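Local structure of protein (glyceraldehyde 3-phosphate dehydrogenase) (Sulfolobus solfataricus, 1B7G) at residues 72-83 with 96-107. The protein catalyses the phosphorylating oxidation of D-glyceraldehyde 3-phosphate in glycolysis, as a homotetramer that accepts NAD or NADP with a marked preference for NADP. The protein carries 1 engineered substitution. Numbering follows the deposited sequence.
Sequences EDLIKTSDIVVD and IYLQLQRNAIFQ. Unlike the reference sequence in segment 72-83: Glu72 (reference Asp), Asp73 (reference Tyr).
Val81 lies beside Ala104, and Val82 beside Ile105, in the parallel strands 80-83 and 103-106, which helix 89-99 joins in a beta-alpha-beta crossover of the Rossmann-type nucleotide-binding domain. Val81 N donates to Asn103 O (3.0 Å), Val81 O receives Ile105 N, and Asp83 N continues the alternation to Ile105 O. Leu100 CD1 touches both Glu72 CG and Ile75 CG2, each at 3.9 Å. Arg102, bent at chi2 (-73°), lays its CG 3.8 Å from Ile75 CG2 and carries its guanidinium to the C-terminal end of helix 71-77. There, Arg102 NH2 meets a lone pair of Lys76 O at 2.6 Å, nearly within the guanidinium plane. A leucine here would probably leave the Lys76 carbonyl without this partner and the end of helix 71-77 less firmly tied to strand 103-106. On the face of the sheet that carries Val81 and Ala104, Tyr97 shows how a crossover helix can be fixed to a strand. CB of Val81 lies over one face of its ring, offset toward the rim, while CD1 of Ile75 comes within 3.7 Å of Tyr97 CE1 near the ring plane. With CG anti to the backbone N (chi1 -177°), the Asp83 carboxylate reaches that phenol, and its OD1 is hydrogen-bonded to Thr85 OG1. Tyr97 OH, also hydrogen-bonded to Asn7 ND2, donates to Asp83 OD2 (2.7 Å) from the anti side, 33° out of the carboxylate plane.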
loop_
_atom_site.group_PDB
_atom_site.type_symbol
_atom_site.label_atom_id
_atom_site.label_comp_id
_atom_site.label_asym_id
_atom_site.label_seq_id
_atom_site.Cartn_x
_atom_site.Cartn_y
_atom_site.Cartn_z
ATOM N N GLU A 72 3.901 -17.857 27.676
ATOM C CA GLU A 72 4.401 -17.653 29.017
ATOM C C GLU A 72 5.906 -17.406 29.036
ATOM O O GLU A 72 6.398 -16.559 29.789
ATOM C CB GLU A 72 4.084 -18.834 29.931
ATOM C CG GLU A 72 2.639 -18.882 30.405
ATOM C CD GLU A 72 1.694 -19.410 29.344
ATOM O OE1 GLU A 72 2.163 -19.814 28.262
ATOM O OE2 GLU A 72 0.469 -19.419 29.618
ATOM N N ASP A 73 6.650 -18.165 28.241
ATOM C CA ASP A 73 8.089 -17.961 28.150
ATOM C C ASP A 73 8.382 -16.519 27.740
ATOM O O ASP A 73 9.155 -15.836 28.436
ATOM C CB ASP A 73 8.724 -18.901 27.125
ATOM C CG ASP A 73 8.798 -20.331 27.677
ATOM O OD1 ASP A 73 8.835 -20.477 28.905
ATOM O OD2 ASP A 73 8.764 -21.252 26.858
ATOM N N LEU A 74 7.730 -16.111 26.648
ATOM C CA LEU A 74 7.902 -14.775 26.074
ATOM C C LEU A 74 7.587 -13.739 27.134
ATOM O O LEU A 74 8.340 -12.804 27.363
ATOM C CB LEU A 74 7.010 -14.567 24.833
ATOM C CG LEU A 74 6.883 -13.135 24.307
ATOM C CD1 LEU A 74 8.223 -12.579 23.836
ATOM C CD2 LEU A 74 5.880 -13.018 23.151
ATOM N N ILE A 75 6.492 -14.002 27.865
ATOM C CA ILE A 75 6.064 -13.134 28.942
ATOM C C ILE A 75 7.113 -13.032 30.031
ATOM O O ILE A 75 7.514 -11.929 30.424
ATOM C CB ILE A 75 4.687 -13.586 29.512
ATOM C CG1 ILE A 75 3.628 -13.433 28.419
ATOM C CG2 ILE A 75 4.349 -12.677 30.693
ATOM C CD1 ILE A 75 2.371 -14.250 28.601
ATOM N N LYS A 76 7.600 -14.190 30.498
ATOM C CA LYS A 76 8.624 -14.253 31.532
ATOM C C LYS A 76 9.896 -13.512 31.141
ATOM O O LYS A 76 10.477 -12.759 31.949
ATOM C CB LYS A 76 8.938 -15.716 31.899
ATOM C CG LYS A 76 7.966 -16.404 32.822
ATOM C CD LYS A 76 8.108 -17.909 32.964
ATOM C CE LYS A 76 7.123 -18.699 32.135
ATOM N NZ LYS A 76 7.194 -20.174 32.326
ATOM N N THR A 77 10.313 -13.629 29.895
ATOM C CA THR A 77 11.499 -12.947 29.381
ATOM C C THR A 77 11.372 -11.456 29.216
ATOM O O THR A 77 12.382 -10.715 29.232
ATOM C CB THR A 77 11.845 -13.546 27.989
ATOM O OG1 THR A 77 11.913 -14.957 28.119
ATOM C CG2 THR A 77 13.152 -13.017 27.434
ATOM N N SER A 78 10.155 -10.916 29.029
ATOM C CA SER A 78 10.080 -9.463 28.829
ATOM C C SER A 78 10.039 -8.751 30.160
ATOM O O SER A 78 9.861 -9.370 31.225
ATOM C CB SER A 78 8.787 -9.183 28.015
ATOM O OG SER A 78 7.672 -9.591 28.805
ATOM N N ASP A 79 10.302 -7.469 30.153
ATOM C CA ASP A 79 10.061 -6.525 31.204
ATOM C C ASP A 79 8.609 -5.979 31.084
ATOM O O ASP A 79 8.119 -5.387 32.051
ATOM C CB ASP A 79 10.999 -5.328 31.033
ATOM C CG ASP A 79 12.464 -5.742 31.211
ATOM O OD1 ASP A 79 12.731 -6.602 32.078
ATOM O OD2 ASP A 79 13.324 -5.213 30.491
ATOM N N ILE A 80 7.988 -6.067 29.908
ATOM C CA ILE A 80 6.618 -5.535 29.696
ATOM C C ILE A 80 6.022 -6.107 28.415
ATOM O O ILE A 80 6.718 -6.338 27.414
ATOM C CB ILE A 80 6.602 -4.006 29.593
ATOM C CG1 ILE A 80 5.185 -3.412 29.397
ATOM C CG2 ILE A 80 7.465 -3.563 28.401
ATOM C CD1 ILE A 80 5.146 -1.900 29.738
ATOM N N VAL A 81 4.708 -6.390 28.428
ATOM C CA VAL A 81 4.091 -6.984 27.253
ATOM C C VAL A 81 3.122 -5.991 26.566
ATOM O O VAL A 81 2.378 -5.333 27.309
ATOM C CB VAL A 81 3.260 -8.219 27.635
ATOM C CG1 VAL A 81 2.692 -8.893 26.383
ATOM C CG2 VAL A 81 4.073 -9.225 28.451
ATOM N N VAL A 82 3.206 -5.857 25.262
ATOM C CA VAL A 82 2.239 -5.125 24.452
ATOM C C VAL A 82 1.219 -6.165 23.915
ATOM O O VAL A 82 1.524 -7.007 23.069
ATOM C CB VAL A 82 2.754 -4.336 23.259
ATOM C CG1 VAL A 82 1.593 -3.577 22.575
ATOM C CG2 VAL A 82 3.794 -3.291 23.673
ATOM N N ASP A 83 0.036 -6.158 24.515
ATOM C CA ASP A 83 -0.994 -7.126 24.127
ATOM C C ASP A 83 -1.809 -6.543 22.975
ATOM O O ASP A 83 -2.443 -5.502 23.153
ATOM C CB ASP A 83 -1.879 -7.479 25.318
ATOM C CG ASP A 83 -2.932 -8.526 25.012
ATOM O OD1 ASP A 83 -3.666 -8.421 24.005
ATOM O OD2 ASP A 83 -3.065 -9.469 25.820
ATOM N N ILE A 96 -2.706 -14.107 33.518
ATOM C CA ILE A 96 -1.360 -14.646 33.274
ATOM C C ILE A 96 -0.277 -13.610 33.470
ATOM O O ILE A 96 0.700 -13.809 34.217
ATOM C CB ILE A 96 -1.318 -15.297 31.882
ATOM C CG1 ILE A 96 -2.304 -16.471 31.866
ATOM C CG2 ILE A 96 0.075 -15.777 31.524
ATOM C CD1 ILE A 96 -2.765 -16.930 30.519
ATOM N N TYR A 97 -0.443 -12.392 32.934
ATOM C CA TYR A 97 0.540 -11.335 33.193
ATOM C C TYR A 97 0.639 -11.019 34.690
ATOM O O TYR A 97 1.699 -10.661 35.210
ATOM C CB TYR A 97 0.235 -10.065 32.421
ATOM C CG TYR A 97 -0.034 -10.192 30.943
ATOM C CD1 TYR A 97 0.672 -11.060 30.128
ATOM C CD2 TYR A 97 -1.013 -9.389 30.355
ATOM C CE1 TYR A 97 0.425 -11.148 28.770
ATOM C CE2 TYR A 97 -1.258 -9.457 28.990
ATOM C CZ TYR A 97 -0.552 -10.336 28.201
ATOM O OH TYR A 97 -0.819 -10.442 26.860
ATOM N N LEU A 98 -0.480 -11.079 35.416
ATOM C CA LEU A 98 -0.444 -10.780 36.841
ATOM C C LEU A 98 0.341 -11.834 37.633
ATOM O O LEU A 98 1.088 -11.499 38.569
ATOM C CB LEU A 98 -1.857 -10.731 37.432
ATOM C CG LEU A 98 -2.585 -9.397 37.290
ATOM C CD1 LEU A 98 -4.078 -9.603 37.518
ATOM C CD2 LEU A 98 -1.984 -8.371 38.225
ATOM N N GLN A 99 0.081 -13.087 37.301
ATOM C CA GLN A 99 0.720 -14.204 38.013
ATOM C C GLN A 99 2.200 -14.289 37.660
ATOM O O GLN A 99 3.045 -14.627 38.491
ATOM C CB GLN A 99 0.017 -15.528 37.718
ATOM C CG GLN A 99 0.324 -16.093 36.345
ATOM C CD GLN A 99 0.093 -17.586 36.246
ATOM O OE1 GLN A 99 -1.021 -18.034 35.949
ATOM N NE2 GLN A 99 1.149 -18.362 36.487
ATOM N N LEU A 100 2.530 -13.880 36.438
ATOM C CA LEU A 100 3.908 -13.842 35.981
ATOM C C LEU A 100 4.519 -12.475 36.240
ATOM O O LEU A 100 5.642 -12.193 35.838
ATOM C CB LEU A 100 4.037 -14.269 34.529
ATOM C CG LEU A 100 3.539 -15.682 34.195
ATOM C CD1 LEU A 100 3.582 -15.931 32.701
ATOM C CD2 LEU A 100 4.404 -16.701 34.942
ATOM N N GLN A 101 3.812 -11.649 36.996
ATOM C CA GLN A 101 4.273 -10.345 37.426
ATOM C C GLN A 101 4.874 -9.478 36.345
ATOM O O GLN A 101 5.945 -8.879 36.491
ATOM C CB GLN A 101 5.241 -10.543 38.618
ATOM C CG GLN A 101 4.589 -11.290 39.787
ATOM C CD GLN A 101 5.608 -11.708 40.834
ATOM O OE1 GLN A 101 6.705 -11.135 40.903
ATOM N NE2 GLN A 101 5.270 -12.700 41.649
ATOM N N ARG A 102 4.149 -9.278 35.213
ATOM C CA ARG A 102 4.678 -8.424 34.143
ATOM C C ARG A 102 3.685 -7.317 33.782
ATOM O O ARG A 102 2.506 -7.618 33.658
ATOM C CB ARG A 102 4.965 -9.277 32.906
ATOM C CG ARG A 102 6.086 -10.297 33.114
ATOM C CD ARG A 102 7.448 -9.631 33.174
ATOM N NE ARG A 102 8.538 -10.584 33.304
ATOM C CZ ARG A 102 9.109 -10.975 34.439
ATOM N NH1 ARG A 102 8.724 -10.501 35.615
ATOM N NH2 ARG A 102 10.103 -11.860 34.401
ATOM N N ASN A 103 4.163 -6.080 33.650
ATOM C CA ASN A 103 3.349 -4.947 33.244
ATOM C C ASN A 103 2.813 -5.226 31.823
ATOM O O ASN A 103 3.441 -6.005 31.101
ATOM C CB ASN A 103 4.157 -3.658 33.221
ATOM C CG ASN A 103 4.454 -3.049 34.574
ATOM O OD1 ASN A 103 4.200 -3.652 35.613
ATOM N ND2 ASN A 103 4.973 -1.826 34.603
ATOM N N ALA A 104 1.647 -4.641 31.492
ATOM C CA ALA A 104 1.087 -4.877 30.161
ATOM C C ALA A 104 0.271 -3.702 29.596
ATOM O O ALA A 104 -0.394 -2.987 30.330
ATOM C CB ALA A 104 0.261 -6.122 30.131
ATOM N N ILE A 105 0.351 -3.558 28.274
ATOM C CA ILE A 105 -0.381 -2.516 27.546
ATOM C C ILE A 105 -1.497 -3.198 26.738
ATOM O O ILE A 105 -1.164 -4.127 25.963
ATOM C CB ILE A 105 0.507 -1.780 26.536
ATOM C CG1 ILE A 105 1.870 -1.325 27.099
ATOM C CG2 ILE A 105 -0.234 -0.571 25.968
ATOM C CD1 ILE A 105 1.769 -0.401 28.284
ATOM N N PHE A 106 -2.754 -2.773 26.906
ATOM C CA PHE A 106 -3.809 -3.467 26.126
ATOM C C PHE A 106 -4.416 -2.558 25.068
ATOM O O PHE A 106 -4.210 -1.345 25.091
ATOM C CB PHE A 106 -4.885 -4.062 26.993
ATOM C CG PHE A 106 -4.546 -5.063 28.043
ATOM C CD1 PHE A 106 -4.142 -4.637 29.310
ATOM C CD2 PHE A 106 -4.653 -6.414 27.829
ATOM C CE1 PHE A 106 -3.870 -5.549 30.298
ATOM C CE2 PHE A 106 -4.343 -7.338 28.795
ATOM C CZ PHE A 106 -3.973 -6.889 30.052
ATOM N N GLN A 107 -5.136 -3.142 24.103
ATOM C CA GLN A 107 -5.717 -2.352 23.014
ATOM C C GLN A 107 -7.142 -1.943 23.326
ATOM O O GLN A 107 -7.770 -2.530 24.209
ATOM C CB GLN A 107 -5.578 -3.062 21.668
ATOM C CG GLN A 107 -4.087 -3.408 21.381
ATOM C CD GLN A 107 -3.151 -2.276 21.688
ATOM O OE1 GLN A 107 -3.317 -1.164 21.187
ATOM N NE2 GLN A 107 -2.126 -2.516 22.538
HETATM O O HOH W 1 6.927 -5.645 34.456
HETATM O O HOH W 2 -5.451 -6.092 24.168
#